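Local coordinates for protein A-type ATP synthase subunit F (Archaeoglobus fulgidus, PDB 2I4R) that is probably a component of the A-type ATP synthase, which makes ATP from ADP using a proton gradient across the membrane, at residues I22-L26 / A27-D31. Numbering follows the deposited sequence.
Sequences IGFML and AGISD
Gly28, at a positive phi of 84°, bonds back to Met25 and, with the bond from Ile29 N to Phe24 O, ends helix 18-26 in a Schellman motif. Two backbone bonds define it. Ile29 N reaches back five residues to Phe24 O at 2.8 Å, with the donor tilted 26° from the carbonyl plane. Gly28 N bonds to Met25 O, also at 2.8 Å. That donor stands well above the carbonyl plane. Just before them, Ala27 N makes a weak bond to Gly23 O at 3.4 Å. Gly28, with its positive phi, is the C-prime residue of the motif.

The same reversal sets Ile29 beside Phe24, and the two side chains point the same way. In Ile29, CG1 lies anti to the carbonyl carbon (chi1 -56°) and the chain runs on extended, which brings CD1 to Phe24 CB and CD2. The apolar contact between C3 (Phe24) and C-double-prime (Ile29) is the usual companion of a Schellman motif. Both side chains also rest on Val14 of strand 11-16, and Phe20 meets the Phe24 ring. The motif thus joins the helix to the loop leading into strand 32-34. Ile29 CD1 lies at the ring edge, near the ring plane, 3.7 Å from Phe24 CD2.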
loop_
_atom_site.group_PDB
_atom_site.type_symbol
_atom_site.label_atom_id
_atom_site.label_comp_id
_atom_site.label_asym_id
_atom_site.label_seq_id
_atom_site.Cartn_x
_atom_site.Cartn_y
_atom_site.Cartn_z
ATOM N N ILE B 22 -11.362 -10.025 5.387
ATOM C CA ILE B 22 -12.150 -9.851 6.620
ATOM C C ILE B 22 -11.858 -8.615 7.422
ATOM O O ILE B 22 -12.779 -7.927 7.840
ATOM C CB ILE B 22 -12.017 -11.046 7.596
ATOM C CG1 ILE B 22 -10.667 -11.738 7.388
ATOM C CG2 ILE B 22 -13.221 -11.970 7.453
ATOM C CD1 ILE B 22 -10.609 -13.143 7.949
ATOM N N GLY B 23 -10.581 -8.343 7.660
ATOM C CA GLY B 23 -10.243 -7.160 8.423
ATOM C C GLY B 23 -10.873 -5.889 7.864
ATOM O O GLY B 23 -11.280 -5.003 8.623
ATOM N N PHE B 24 -10.958 -5.811 6.538
ATOM C CA PHE B 24 -11.501 -4.642 5.865
ATOM C C PHE B 24 -13.022 -4.596 5.875
ATOM O O PHE B 24 -13.625 -3.517 5.964
ATOM C CB PHE B 24 -10.976 -4.578 4.424
ATOM C CG PHE B 24 -9.468 -4.570 4.324
ATOM C CD1 PHE B 24 -8.769 -5.732 4.035
ATOM C CD2 PHE B 24 -8.746 -3.395 4.540
ATOM C CE1 PHE B 24 -7.377 -5.724 3.961
ATOM C CE2 PHE B 24 -7.348 -3.385 4.468
ATOM C CZ PHE B 24 -6.668 -4.546 4.179
HETATM N N MSE B 25 -13.643 -5.769 5.781
HETATM C CA MSE B 25 -15.093 -5.855 5.797
HETATM C C MSE B 25 -15.635 -5.503 7.172
HETATM O O MSE B 25 -16.640 -4.797 7.288
HETATM C CB MSE B 25 -15.547 -7.252 5.418
HETATM C CG MSE B 25 -15.218 -7.623 4.004
HETATM SE SE MSE B 25 -16.089 -9.263 3.522
HETATM C CE MSE B 25 -15.011 -10.497 4.567
ATOM N N LEU B 26 -14.980 -5.999 8.216
ATOM C CA LEU B 26 -15.425 -5.709 9.565
ATOM C C LEU B 26 -15.309 -4.215 9.775
ATOM O O LEU B 26 -16.089 -3.613 10.526
ATOM C CB LEU B 26 -14.574 -6.465 10.583
ATOM C CG LEU B 26 -14.882 -7.963 10.662
ATOM C CD1 LEU B 26 -13.911 -8.684 11.585
ATOM C CD2 LEU B 26 -16.304 -8.130 11.152
ATOM N N ALA B 27 -14.340 -3.627 9.077
ATOM C CA ALA B 27 -14.075 -2.194 9.155
ATOM C C ALA B 27 -14.996 -1.398 8.250
ATOM O O ALA B 27 -14.797 -0.204 8.054
ATOM C CB ALA B 27 -12.627 -1.901 8.796
ATOM N N GLY B 28 -15.989 -2.073 7.683
ATOM C CA GLY B 28 -16.948 -1.399 6.833
ATOM C C GLY B 28 -16.578 -1.182 5.383
ATOM O O GLY B 28 -17.210 -0.374 4.718
ATOM N N ILE B 29 -15.571 -1.892 4.884
ATOM C CA ILE B 29 -15.150 -1.749 3.485
ATOM C C ILE B 29 -15.819 -2.832 2.629
ATOM O O ILE B 29 -15.302 -3.945 2.503
ATOM C CB ILE B 29 -13.618 -1.866 3.370
ATOM C CG1 ILE B 29 -12.956 -0.829 4.294
ATOM C CG2 ILE B 29 -13.194 -1.693 1.919
ATOM C CD1 ILE B 29 -11.431 -0.913 4.378
ATOM N N SER B 30 -16.958 -2.493 2.029
ATOM C CA SER B 30 -17.736 -3.449 1.239
ATOM C C SER B 30 -17.399 -3.586 -0.225
ATOM O O SER B 30 -18.063 -4.329 -0.942
ATOM C CB SER B 30 -19.228 -3.128 1.356
ATOM O OG SER B 30 -19.491 -1.788 0.982
ATOM N N ASP B 31 -16.373 -2.879 -0.675
ATOM C CA ASP B 31 -15.988 -2.942 -2.079
ATOM C C ASP B 31 -14.827 -3.916 -2.248
ATOM O O ASP B 31 -13.804 -3.593 -2.853
ATOM C CB ASP B 31 -15.607 -1.538 -2.559
ATOM C CG ASP B 31 -15.772 -1.368 -4.053
ATOM O OD1 ASP B 31 -15.823 -0.206 -4.513
ATOM O OD2 ASP B 31 -15.848 -2.394 -4.765
#